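PDB 3HZ8: Thiol:disulfide interchange protein DsbA, which probably acts as a periplasmic thiol-disulfide oxidoreductase of the DsbA type, introducing disulfide bonds into other proteins. Local coordinates for residues H38-H49 with F168-D179. The protein carries 1 engineered substitution. Numbering follows the deposited sequence.
Sequences HCAHLEPVLSKH and FADWESGMNTID
Trp171 lays one face of its indole flat against the first turns of the helix that carries redox-active Cys39. In this thioredoxin fold, the active-site helix 37-50 and C-terminal helix 171-191 pack on the same side of the central sheet. Their segment axes approach to 9.7 Å and cross at -41°. Trp171 is a knob among His38, His41, Leu42 and Val45. Leu42 CB lies over its six-membered ring in a CH-pi contact, 4.1 Å from the centroid. Trp171 CZ2, on the same ring, lies 3.6 Å from His38 O, and NE1 lies near His41 CB. The indole edge sits over one Phe168 face, with CE3 near the rim. Leu42 CD1 packs on Trp171 and only loosely on Phe168. Cys39 points away and forms its disulfide with Cys36.

One turn along, Met175 is the second knob, set among Leu42, Val45, Leu46 and His49. Its chain bends at chi2 (-56°), which turns SD toward Leu46 and His49. Met175 CG touches Val45 CG1 at 3.6 Å. Leu46 CD1 meets Ile178 CD1 above strand 26-32.

At the far end, Met175 CB sits over the centre of the His49 imidazole, 3.7 Å from the centroid. This CH-pi contact and a hydrogen bond at the ring edge limit its rotation. His49 NE2 donates to the syn side of Asp179 OD1, tilted out of the carboxylate plane, at 2.7 Å and an N-H...O angle of 160°.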
loop_
_atom_site.group_PDB
_atom_site.type_symbol
_atom_site.label_atom_id
_atom_site.label_comp_id
_atom_site.label_asym_id
_atom_site.label_seq_id
_atom_site.Cartn_x
_atom_site.Cartn_y
_atom_site.Cartn_z
ATOM N N HIS A 38 -13.021 1.607 -2.406
ATOM C CA HIS A 38 -12.301 2.758 -2.942
ATOM C C HIS A 38 -10.838 2.415 -3.183
ATOM O O HIS A 38 -10.215 2.941 -4.111
ATOM C CB HIS A 38 -12.482 3.986 -2.053
ATOM C CG HIS A 38 -13.803 4.665 -2.250
ATOM N ND1 HIS A 38 -14.522 4.557 -3.422
ATOM C CD2 HIS A 38 -14.519 5.482 -1.442
ATOM C CE1 HIS A 38 -15.635 5.260 -3.318
ATOM N NE2 HIS A 38 -15.655 5.837 -2.130
ATOM N N CYS A 39 -10.298 1.525 -2.351
ATOM C CA CYS A 39 -8.930 1.050 -2.530
ATOM C C CYS A 39 -8.802 0.237 -3.827
ATOM O O CYS A 39 -7.790 0.338 -4.523
ATOM C CB CYS A 39 -8.497 0.173 -1.353
ATOM S SG CYS A 39 -8.621 0.963 0.263
ATOM N N ALA A 40 -9.829 -0.559 -4.138
ATOM C CA ALA A 40 -9.842 -1.351 -5.376
ATOM C C ALA A 40 -9.895 -0.450 -6.596
ATOM O O ALA A 40 -9.330 -0.799 -7.639
ATOM C CB ALA A 40 -11.018 -2.343 -5.402
ATOM N N HIS A 41 -10.561 0.699 -6.463
ATOM C CA HIS A 41 -10.637 1.661 -7.560
ATOM C C HIS A 41 -9.362 2.461 -7.719
ATOM O O HIS A 41 -8.965 2.776 -8.835
ATOM C CB HIS A 41 -11.819 2.607 -7.388
ATOM C CG HIS A 41 -13.119 2.017 -7.824
ATOM N ND1 HIS A 41 -14.109 1.655 -6.935
ATOM C CD2 HIS A 41 -13.586 1.709 -9.057
ATOM C CE1 HIS A 41 -15.137 1.161 -7.603
ATOM N NE2 HIS A 41 -14.845 1.182 -8.892
ATOM N N LEU A 42 -8.742 2.841 -6.602
ATOM C CA LEU A 42 -7.455 3.537 -6.674
ATOM C C LEU A 42 -6.378 2.644 -7.298
ATOM O O LEU A 42 -5.493 3.135 -8.004
ATOM C CB LEU A 42 -7.008 4.006 -5.274
ATOM C CG LEU A 42 -5.602 4.611 -5.133
ATOM C CD1 LEU A 42 -5.366 5.822 -6.072
ATOM C CD2 LEU A 42 -5.318 5.016 -3.697
ATOM N N GLU A 43 -6.461 1.338 -7.017
ATOM C CA GLU A 43 -5.415 0.388 -7.380
ATOM C C GLU A 43 -4.889 0.523 -8.816
ATOM O O GLU A 43 -3.693 0.748 -8.995
ATOM C CB GLU A 43 -5.869 -1.048 -7.088
ATOM C CG GLU A 43 -4.843 -2.115 -7.493
ATOM C CD GLU A 43 -3.545 -2.053 -6.702
ATOM O OE1 GLU A 43 -3.523 -1.436 -5.603
ATOM O OE2 GLU A 43 -2.552 -2.647 -7.175
ATOM N N PRO A 44 -5.771 0.403 -9.840
ATOM C CA PRO A 44 -5.245 0.501 -11.209
ATOM C C PRO A 44 -4.606 1.850 -11.562
ATOM O O PRO A 44 -3.663 1.904 -12.366
ATOM C CB PRO A 44 -6.481 0.239 -12.079
ATOM C CG PRO A 44 -7.640 0.582 -11.226
ATOM C CD PRO A 44 -7.228 0.146 -9.845
ATOM N N VAL A 45 -5.106 2.928 -10.959
ATOM C CA VAL A 45 -4.567 4.268 -11.206
ATOM C C VAL A 45 -3.168 4.399 -10.612
ATOM O O VAL A 45 -2.218 4.881 -11.268
ATOM C CB VAL A 45 -5.517 5.363 -10.634
ATOM C CG1 VAL A 45 -4.901 6.747 -10.761
ATOM C CG2 VAL A 45 -6.884 5.330 -11.337
ATOM N N LEU A 46 -3.044 3.964 -9.357
ATOM C CA LEU A 46 -1.799 4.111 -8.625
ATOM C C LEU A 46 -0.735 3.164 -9.169
ATOM O O LEU A 46 0.418 3.548 -9.323
ATOM C CB LEU A 46 -2.016 3.882 -7.120
ATOM C CG LEU A 46 -0.785 3.992 -6.214
ATOM C CD1 LEU A 46 -0.063 5.336 -6.313
ATOM C CD2 LEU A 46 -1.155 3.676 -4.760
ATOM N N SER A 47 -1.124 1.928 -9.444
ATOM C CA SER A 47 -0.155 0.970 -9.976
ATOM C C SER A 47 0.352 1.391 -11.363
ATOM O O SER A 47 1.548 1.244 -11.664
ATOM C CB SER A 47 -0.733 -0.444 -9.984
ATOM O OG SER A 47 -1.791 -0.565 -10.891
ATOM N N LYS A 48 -0.539 1.925 -12.200
ATOM C CA LYS A 48 -0.101 2.455 -13.493
ATOM C C LYS A 48 0.850 3.621 -13.300
ATOM O O LYS A 48 1.895 3.691 -13.943
ATOM C CB LYS A 48 -1.271 2.893 -14.354
ATOM C CG LYS A 48 -0.803 3.554 -15.641
ATOM C CD LYS A 48 -1.942 3.782 -16.572
ATOM C CE LYS A 48 -1.415 4.282 -17.905
ATOM N NZ LYS A 48 -2.529 4.303 -18.869
ATOM N N HIS A 49 0.487 4.542 -12.408
ATOM C CA HIS A 49 1.315 5.716 -12.209
ATOM C C HIS A 49 2.708 5.328 -11.733
ATOM O O HIS A 49 3.697 5.920 -12.154
ATOM C CB HIS A 49 0.657 6.686 -11.226
ATOM C CG HIS A 49 1.294 8.036 -11.228
ATOM N ND1 HIS A 49 1.321 8.838 -12.352
ATOM C CD2 HIS A 49 1.962 8.708 -10.264
ATOM C CE1 HIS A 49 1.959 9.959 -12.066
ATOM N NE2 HIS A 49 2.368 9.902 -10.811
ATOM N N PHE A 168 -7.098 13.681 -1.529
ATOM C CA PHE A 168 -7.584 13.393 -2.877
ATOM C C PHE A 168 -8.902 14.101 -3.192
ATOM O O PHE A 168 -9.836 14.051 -2.395
ATOM C CB PHE A 168 -7.824 11.887 -3.035
ATOM C CG PHE A 168 -6.577 11.056 -3.150
ATOM C CD1 PHE A 168 -6.032 10.797 -4.405
ATOM C CD2 PHE A 168 -6.009 10.452 -2.025
ATOM C CE1 PHE A 168 -4.892 9.990 -4.543
ATOM C CE2 PHE A 168 -4.884 9.643 -2.145
ATOM C CZ PHE A 168 -4.316 9.410 -3.414
ATOM N N ALA A 169 -8.950 14.739 -4.365
ATOM C CA ALA A 169 -10.211 15.197 -4.973
ATOM C C ALA A 169 -10.806 14.068 -5.834
ATOM O O ALA A 169 -12.010 13.781 -5.774
ATOM C CB ALA A 169 -9.995 16.470 -5.792
ATOM N N ASP A 170 -9.938 13.421 -6.608
ATOM C CA ASP A 170 -10.218 12.135 -7.250
ATOM C C ASP A 170 -8.875 11.403 -7.429
ATOM O O ASP A 170 -7.824 11.962 -7.116
ATOM C CB ASP A 170 -11.030 12.280 -8.562
ATOM C CG ASP A 170 -10.289 13.023 -9.669
ATOM O OD1 ASP A 170 -9.054 13.209 -9.629
ATOM O OD2 ASP A 170 -10.976 13.414 -10.643
ATOM N N TRP A 171 -8.886 10.155 -7.904
ATOM C CA TRP A 171 -7.628 9.399 -7.929
ATOM C C TRP A 171 -6.637 9.968 -8.945
ATOM O O TRP A 171 -5.438 10.080 -8.673
ATOM C CB TRP A 171 -7.864 7.902 -8.164
ATOM C CG TRP A 171 -8.935 7.309 -7.303
ATOM C CD1 TRP A 171 -10.018 6.599 -7.729
ATOM C CD2 TRP A 171 -9.030 7.368 -5.868
ATOM N NE1 TRP A 171 -10.794 6.227 -6.658
ATOM C CE2 TRP A 171 -10.213 6.689 -5.501
ATOM C CE3 TRP A 171 -8.244 7.957 -4.861
ATOM C CZ2 TRP A 171 -10.618 6.559 -4.167
ATOM C CZ3 TRP A 171 -8.649 7.838 -3.542
ATOM C CH2 TRP A 171 -9.826 7.140 -3.205
ATOM N N GLU A 172 -7.144 10.342 -10.118
ATOM C CA GLU A 172 -6.266 10.816 -11.177
ATOM C C GLU A 172 -5.525 12.096 -10.812
ATOM O O GLU A 172 -4.298 12.161 -10.958
ATOM C CB GLU A 172 -7.043 10.982 -12.487
ATOM C CG GLU A 172 -7.428 9.659 -13.132
ATOM C CD GLU A 172 -6.271 9.014 -13.870
ATOM O OE1 GLU A 172 -5.211 9.656 -14.027
ATOM O OE2 GLU A 172 -6.421 7.858 -14.302
ATOM N N SER A 173 -6.247 13.103 -10.311
ATOM C CA SER A 173 -5.591 14.340 -9.897
ATOM C C SER A 173 -4.622 14.113 -8.741
ATOM O O SER A 173 -3.604 14.808 -8.615
ATOM C CB SER A 173 -6.596 15.435 -9.533
ATOM O OG SER A 173 -7.419 15.058 -8.442
ATOM N N GLY A 174 -4.919 13.117 -7.908
ATOM C CA GLY A 174 -4.026 12.789 -6.799
ATOM C C GLY A 174 -2.655 12.328 -7.271
ATOM O O GLY A 174 -1.656 12.506 -6.558
ATOM N N MET A 175 -2.591 11.732 -8.463
ATOM C CA MET A 175 -1.294 11.310 -9.004
ATOM C C MET A 175 -0.384 12.503 -9.280
ATOM O O MET A 175 0.823 12.444 -9.037
ATOM C CB MET A 175 -1.465 10.455 -10.269
ATOM C CG MET A 175 -2.271 9.172 -10.081
ATOM S SD MET A 175 -1.653 8.042 -8.804
ATOM C CE MET A 175 -2.760 8.428 -7.427
ATOM N N ASN A 176 -0.973 13.593 -9.783
ATOM C CA ASN A 176 -0.250 14.853 -9.956
ATOM C C ASN A 176 0.272 15.393 -8.619
ATOM O O ASN A 176 1.417 15.834 -8.512
ATOM C CB ASN A 176 -1.159 15.895 -10.619
ATOM C CG ASN A 176 -1.585 15.509 -12.030
ATOM O OD1 ASN A 176 -0.862 14.809 -12.745
ATOM N ND2 ASN A 176 -2.753 16.002 -12.452
ATOM N N THR A 177 -0.579 15.355 -7.595
ATOM C CA THR A 177 -0.153 15.735 -6.239
ATOM C C THR A 177 1.049 14.892 -5.780
ATOM O O THR A 177 2.022 15.432 -5.249
ATOM C CB THR A 177 -1.330 15.643 -5.231
ATOM O OG1 THR A 177 -2.411 16.445 -5.712
ATOM C CG2 THR A 177 -0.938 16.166 -3.843
ATOM N N ILE A 178 0.999 13.587 -6.007
ATOM C CA ILE A 178 2.131 12.721 -5.650
ATOM C C ILE A 178 3.417 13.208 -6.320
ATOM O O ILE A 178 4.453 13.321 -5.665
ATOM C CB ILE A 178 1.847 11.232 -5.990
ATOM C CG1 ILE A 178 0.763 10.681 -5.046
ATOM C CG2 ILE A 178 3.143 10.364 -5.899
ATOM C CD1 ILE A 178 0.206 9.336 -5.434
ATOM N N ASP A 179 3.347 13.504 -7.618
ATOM C CA ASP A 179 4.529 13.969 -8.350
ATOM C C ASP A 179 5.102 15.259 -7.769
ATOM O O ASP A 179 6.325 15.397 -7.645
ATOM C CB ASP A 179 4.186 14.165 -9.824
ATOM C CG ASP A 179 3.896 12.851 -10.544
ATOM O OD1 ASP A 179 4.181 11.770 -9.970
ATOM O OD2 ASP A 179 3.396 12.918 -11.693
#